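Side-chain contacts in alpha-galactosidase (Lactobacillus brevis, PDB 3MI6), which probably hydrolyses terminal, non-reducing alpha-D-galactose residues of alpha-galactosides, as a member of glycosyl hydrolase family 36: residues P155-I160 and Y316-V321; I297-S302 and N306-Q311. All coordinates share one frame; numbering follows the deposited sequence.

Contact 1: residues P155-I160 and Y316-V321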
loop_
_atom_site.group_PDB
_atom_site.type_symbol
_atom_site.label_atom_id
_atom_site.label_comp_id
_atom_site.label_asym_id
_atom_site.label_seq_id
_atom_site.Cartn_x
_atom_site.Cartn_y
_atom_site.Cartn_z
ATOM N N PRO D 155 19.023 3.588 33.253
ATOM C CA PRO D 155 19.474 4.565 32.262
ATOM C C PRO D 155 20.322 3.984 31.139
ATOM O O PRO D 155 20.209 4.456 30.007
ATOM C CB PRO D 155 20.322 5.522 33.092
ATOM C CG PRO D 155 20.684 4.738 34.325
ATOM C CD PRO D 155 19.490 3.924 34.605
ATOM N N HIS D 156 21.152 2.988 31.424
ATOM C CA HIS D 156 22.133 2.559 30.412
ATOM C C HIS D 156 21.609 1.601 29.316
ATOM O O HIS D 156 22.299 1.330 28.331
ATOM C CB HIS D 156 23.428 2.041 31.071
ATOM C CG HIS D 156 24.016 3.003 32.057
ATOM N ND1 HIS D 156 24.298 4.315 31.738
ATOM C CD2 HIS D 156 24.347 2.854 33.362
ATOM C CE1 HIS D 156 24.780 4.932 32.802
ATOM N NE2 HIS D 156 24.821 4.067 33.799
ATOM N N GLN D 157 20.392 1.098 29.484
ATOM C CA GLN D 157 19.782 0.279 28.456
ATOM C C GLN D 157 18.506 0.972 27.995
ATOM O O GLN D 157 17.700 0.405 27.272
ATOM C CB GLN D 157 19.489 -1.127 28.978
ATOM C CG GLN D 157 20.696 -1.881 29.481
ATOM C CD GLN D 157 21.075 -1.534 30.908
ATOM O OE1 GLN D 157 20.231 -1.104 31.694
ATOM N NE2 GLN D 157 22.353 -1.724 31.254
ATOM N N ASP D 158 18.315 2.202 28.439
ATOM C CA ASP D 158 17.151 2.972 28.013
ATOM C C ASP D 158 15.808 2.333 28.396
ATOM O O ASP D 158 14.775 2.645 27.819
ATOM C CB ASP D 158 17.243 3.279 26.511
ATOM C CG ASP D 158 18.206 4.453 26.207
ATOM O OD1 ASP D 158 18.314 5.369 27.061
ATOM O OD2 ASP D 158 18.838 4.473 25.119
ATOM N N VAL D 159 15.845 1.475 29.413
ATOM C CA VAL D 159 14.665 0.793 29.942
ATOM C C VAL D 159 14.060 1.483 31.163
ATOM O O VAL D 159 14.767 1.832 32.099
ATOM C CB VAL D 159 15.035 -0.618 30.419
ATOM C CG1 VAL D 159 13.903 -1.216 31.250
ATOM C CG2 VAL D 159 15.389 -1.513 29.240
ATOM N N ILE D 160 12.746 1.658 31.160
ATOM C CA ILE D 160 11.998 2.047 32.346
ATOM C C ILE D 160 11.090 0.886 32.671
ATOM O O ILE D 160 10.394 0.408 31.788
ATOM C CB ILE D 160 11.128 3.264 32.049
ATOM C CG1 ILE D 160 12.004 4.521 31.939
ATOM C CG2 ILE D 160 10.066 3.437 33.118
ATOM C CD1 ILE D 160 11.360 5.684 31.233
ATOM N N TYR D 316 17.938 -7.368 29.842
ATOM C CA TYR D 316 17.485 -8.664 30.366
ATOM C C TYR D 316 18.652 -9.478 30.919
ATOM O O TYR D 316 18.511 -10.166 31.922
ATOM C CB TYR D 316 16.721 -9.495 29.325
ATOM C CG TYR D 316 15.474 -8.858 28.747
ATOM C CD1 TYR D 316 14.561 -8.193 29.559
ATOM C CD2 TYR D 316 15.186 -8.965 27.381
ATOM C CE1 TYR D 316 13.410 -7.617 29.022
ATOM C CE2 TYR D 316 14.049 -8.396 26.838
ATOM C CZ TYR D 316 13.162 -7.720 27.658
ATOM O OH TYR D 316 12.027 -7.144 27.113
ATOM N N GLN D 317 19.801 -9.388 30.259
ATOM C CA GLN D 317 20.949 -10.211 30.604
ATOM C C GLN D 317 21.592 -9.748 31.902
ATOM O O GLN D 317 22.195 -10.540 32.618
ATOM C CB GLN D 317 21.988 -10.185 29.476
ATOM C CG GLN D 317 23.223 -11.046 29.748
ATOM C CD GLN D 317 24.331 -10.849 28.713
ATOM O OE1 GLN D 317 25.031 -9.823 28.708
ATOM N NE2 GLN D 317 24.504 -11.838 27.839
ATOM N N GLN D 318 21.477 -8.462 32.201
ATOM C CA GLN D 318 22.102 -7.924 33.392
ATOM C C GLN D 318 21.125 -7.836 34.566
ATOM O O GLN D 318 21.534 -7.922 35.723
ATOM C CB GLN D 318 22.709 -6.547 33.103
ATOM C CG GLN D 318 23.447 -5.940 34.288
ATOM C CD GLN D 318 24.181 -4.654 33.946
ATOM O OE1 GLN D 318 24.726 -3.980 34.831
ATOM N NE2 GLN D 318 24.195 -4.303 32.657
ATOM N N HIS D 319 19.835 -7.697 34.266
ATOM C CA HIS D 319 18.860 -7.311 35.281
ATOM C C HIS D 319 17.569 -8.143 35.339
ATOM O O HIS D 319 16.570 -7.694 35.907
ATOM C CB HIS D 319 18.476 -5.853 35.080
ATOM C CG HIS D 319 19.616 -4.898 35.213
ATOM N ND1 HIS D 319 20.287 -4.704 36.398
ATOM C CD2 HIS D 319 20.177 -4.053 34.317
ATOM C CE1 HIS D 319 21.223 -3.790 36.223
ATOM N NE2 HIS D 319 21.181 -3.382 34.967
ATOM N N LEU D 320 17.575 -9.341 34.758
ATOM C CA LEU D 320 16.384 -10.181 34.787
ATOM C C LEU D 320 16.728 -11.660 34.816
ATOM O O LEU D 320 16.191 -12.412 35.616
ATOM C CB LEU D 320 15.452 -9.871 33.607
ATOM C CG LEU D 320 14.211 -10.773 33.487
ATOM C CD1 LEU D 320 13.233 -10.486 34.606
ATOM C CD2 LEU D 320 13.501 -10.631 32.145
ATOM N N VAL D 321 17.627 -12.086 33.948
ATOM C CA VAL D 321 17.897 -13.509 33.832
ATOM C C VAL D 321 18.541 -13.980 35.151
ATOM O O VAL D 321 19.253 -13.234 35.827
ATOM C CB VAL D 321 18.541 -13.846 32.448
ATOM C CG1 VAL D 321 18.961 -15.303 32.364
ATOM C CG2 VAL D 321 17.571 -13.532 31.343
#

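Contact 2: residues I297-S302 and N306-Q311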
loop_
_atom_site.group_PDB
_atom_site.type_symbol
_atom_site.label_atom_id
_atom_site.label_comp_id
_atom_site.label_asym_id
_atom_site.label_seq_id
_atom_site.Cartn_x
_atom_site.Cartn_y
_atom_site.Cartn_z
ATOM N N ILE D 297 7.970 -4.028 31.153
ATOM C CA ILE D 297 9.190 -3.419 30.575
ATOM C C ILE D 297 8.845 -2.430 29.458
ATOM O O ILE D 297 8.157 -2.786 28.515
ATOM C CB ILE D 297 10.155 -4.466 29.953
ATOM C CG1 ILE D 297 10.374 -5.674 30.871
ATOM C CG2 ILE D 297 11.471 -3.816 29.601
ATOM C CD1 ILE D 297 10.918 -5.331 32.233
ATOM N N LEU D 298 9.323 -1.195 29.575
ATOM C CA LEU D 298 9.124 -0.169 28.551
ATOM C C LEU D 298 10.458 0.337 27.992
ATOM O O LEU D 298 11.485 0.338 28.682
ATOM C CB LEU D 298 8.343 1.010 29.109
ATOM C CG LEU D 298 6.855 1.079 28.777
ATOM C CD1 LEU D 298 6.142 -0.121 29.391
ATOM C CD2 LEU D 298 6.236 2.363 29.299
ATOM N N SER D 299 10.442 0.771 26.735
ATOM C CA SER D 299 11.669 1.174 26.058
ATOM C C SER D 299 11.399 1.951 24.773
ATOM O O SER D 299 10.377 1.754 24.101
ATOM C CB SER D 299 12.533 -0.050 25.760
ATOM O OG SER D 299 13.878 0.329 25.597
ATOM N N TYR D 300 12.321 2.844 24.449
ATOM C CA TYR D 300 12.226 3.625 23.242
ATOM C C TYR D 300 13.615 3.791 22.650
ATOM O O TYR D 300 14.617 3.676 23.351
ATOM C CB TYR D 300 11.617 4.992 23.513
ATOM C CG TYR D 300 11.752 5.946 22.333
ATOM C CD1 TYR D 300 12.942 6.632 22.100
ATOM C CD2 TYR D 300 10.691 6.157 21.454
ATOM C CE1 TYR D 300 13.081 7.487 21.031
ATOM C CE2 TYR D 300 10.815 7.025 20.376
ATOM C CZ TYR D 300 12.017 7.688 20.170
ATOM O OH TYR D 300 12.157 8.547 19.098
ATOM N N THR D 301 13.656 4.048 21.349
ATOM C CA THR D 301 14.880 4.433 20.670
ATOM C C THR D 301 14.520 5.137 19.370
ATOM O O THR D 301 13.404 5.011 18.880
ATOM C CB THR D 301 15.781 3.229 20.363
ATOM O OG1 THR D 301 16.967 3.700 19.733
ATOM C CG2 THR D 301 15.101 2.283 19.426
ATOM N N SER D 302 15.461 5.892 18.819
ATOM C CA SER D 302 15.246 6.556 17.540
ATOM C C SER D 302 16.151 5.897 16.519
ATOM O O SER D 302 16.174 6.266 15.336
ATOM C CB SER D 302 15.607 8.033 17.647
ATOM O OG SER D 302 14.798 8.679 18.611
ATOM N N ASN D 306 16.702 -2.923 15.567
ATOM C CA ASN D 306 17.840 -3.707 16.014
ATOM C C ASN D 306 18.293 -3.139 17.346
ATOM O O ASN D 306 18.517 -3.891 18.322
ATOM C CB ASN D 306 18.979 -3.672 15.003
ATOM C CG ASN D 306 18.921 -4.829 13.985
ATOM O OD1 ASN D 306 18.656 -5.991 14.320
ATOM N ND2 ASN D 306 19.204 -4.505 12.737
ATOM N N GLN D 307 18.395 -1.804 17.391
ATOM C CA GLN D 307 18.853 -1.102 18.583
ATOM C C GLN D 307 17.908 -1.379 19.745
ATOM O O GLN D 307 18.348 -1.675 20.855
ATOM C CB GLN D 307 19.000 0.396 18.322
ATOM C CG GLN D 307 19.385 1.227 19.558
ATOM C CD GLN D 307 20.713 0.805 20.211
ATOM O OE1 GLN D 307 20.821 0.723 21.454
ATOM N NE2 GLN D 307 21.726 0.538 19.383
ATOM N N LEU D 308 16.606 -1.329 19.478
ATOM C CA LEU D 308 15.621 -1.661 20.491
ATOM C C LEU D 308 15.806 -3.077 21.024
ATOM O O LEU D 308 15.780 -3.290 22.230
ATOM C CB LEU D 308 14.209 -1.480 19.955
ATOM C CG LEU D 308 13.109 -1.690 20.991
ATOM C CD1 LEU D 308 13.049 -0.521 21.963
ATOM C CD2 LEU D 308 11.788 -1.852 20.288
ATOM N N SER D 309 15.989 -4.062 20.150
ATOM C CA SER D 309 16.155 -5.415 20.665
ATOM C C SER D 309 17.454 -5.531 21.432
ATOM O O SER D 309 17.522 -6.163 22.466
ATOM C CB SER D 309 16.135 -6.456 19.551
ATOM O OG SER D 309 14.849 -6.537 18.973
ATOM N N GLN D 310 18.497 -4.909 20.910
ATOM C CA GLN D 310 19.817 -5.031 21.516
ATOM C C GLN D 310 19.868 -4.535 22.971
ATOM O O GLN D 310 20.361 -5.251 23.844
ATOM C CB GLN D 310 20.873 -4.375 20.618
ATOM C CG GLN D 310 21.058 -5.139 19.333
ATOM C CD GLN D 310 21.830 -4.380 18.266
ATOM O OE1 GLN D 310 22.211 -4.959 17.246
ATOM N NE2 GLN D 310 22.056 -3.080 18.488
ATOM N N GLN D 311 19.339 -3.337 23.227
ATOM C CA GLN D 311 19.368 -2.750 24.563
ATOM C C GLN D 311 18.461 -3.529 25.487
ATOM O O GLN D 311 18.901 -3.998 26.527
ATOM C CB GLN D 311 18.988 -1.265 24.543
ATOM C CG GLN D 311 17.556 -0.929 24.101
ATOM C CD GLN D 311 17.427 0.523 23.654
ATOM O OE1 GLN D 311 18.385 1.107 23.143
ATOM N NE2 GLN D 311 16.260 1.110 23.850
HETATM O O HOH W 1 18.870 3.531 22.019
#

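Contact 1: residues P155-I160 and Y316-V321
Gln-157 reaches from a turn toward the end of a helix and lays its amide across the side chains of Gln-318 and His-319. It meets each at roughly a right angle. The bend is at its second torsion (chi2 83°), which swings the amide away from the line of the chain. The branches then divide: NE2 faces Gln-318, while OE1 lies obliquely by the ring of His-319. Gln-318 comes in fully extended, and its NE2 stands 3.5 Å from NE2 of Gln-157, the two amide planes 75° apart. Both atoms are donors, so no bond joins them. OE1 of Gln-157 is 3.9 Å from CD2 of His-319, with amide and ring planes 63° apart, again without a hydrogen bond. On the helix side, CG of Gln-318 sits 3.5 Å above one face of the His-319 imidazole, offset toward its rim.

What fixes these groups is a third element, the loop around Asp-129. Its OD2 is hydrogen-bonded to both Gln-157 NE2 and His-319 NE2, so one carboxylate oxygen serves the two sides of the contact, while Thr-127 OG1 binds Gln-318 OE1. His-319 ND1 bonds to the backbone oxygen of Phe-124; with a carbonyl at one nitrogen and a carboxylate at the other, the ring is held against rotation and may well carry a positive charge. Direct contact is slight, 86 Å² in all, and the nearest CA atoms, those of Gln-157 and Tyr-316, are 9.4 Å apart. Residues 155-158 form the turn of the beta hairpin of strands 146-154 and 159-167, so the meeting joins a hairpin of the N-terminal beta-sandwich domain of family 36 to the helix leading on toward the (beta/alpha)8 barrel.

Contact 2: residues I297-S302 and N306-Q311
Gln-307 and Thr-301 meet where CG of the glutamine lies 3.5 Å from OG1 of the threonine. That hydroxyl has its polar partners in the backbone N of Ala-303 and a water. One residue on, Leu-308 supplies the hydrophobic part. Its CB packs 3.9 Å from CG2 of Thr-301, and because CG is anti to the backbone N (chi1 -175°) the branch is carried along the strand until CD1 lies 3.8 Å from OG of Ser-299. Val-247 of the adjoining strand also touches this leucine.

Strand 290-301 and helix 305-319 form a beta-alpha unit with a short connection: the chain leaves the large antiparallel sheet of the N-terminal domain, turns, and runs back over it as a helix. The N-to-C directions of strand 297-301 and helix 306-311 differ by 140°, and their axes approach to 8.2 Å. Alternate strand residues, Ser-299 and Thr-301, point at the helix, while the CB of Tyr-300 between them points away from it, and the tyrosine ring meets that of Phe-248.

At Gln-311, a turn beyond Leu-308, the contact becomes polar. Its extended chain brings NE2 to two acceptors at once: OG of Ser-299 at 3.1 Å and the backbone O of Tyr-300, also at 3.1 Å. Both lie close to the amide plane, although the nitrogen stands well above the carbonyl plane of Tyr-300. Replacing Gln-311 with a leucine would probably cost the Ser-299 hydroxyl and the Tyr-300 carbonyl this shared donor. The other end of the amide, OE1, accepts a bond of 2.7 Å from the water, which also bonds to Thr-301 OG1 at 3.0 Å.

Both contacts are buried and lie away from the predicted catalytic residues; each has one partly exposed glutamine among its touching residues, Gln-318 in contact 1 and Gln-307 in contact 2. Both bring helix 305-319 to the same antiparallel sheet, contact 1 joining the C-terminal part of the helix to a turn between two strands, contact 2 its first half to the strand just before it, nested within the chain loop that contact 1 closes. Strands 159-167 and 290-301 are neighbours, and Ile-160 O probably accepts a bond from Leu-298 N at 2.9 Å. Contact 2 combines leucine packing with direct amide bonds; in contact 1 Asp-129 of a separate loop joins Gln-157 and His-319.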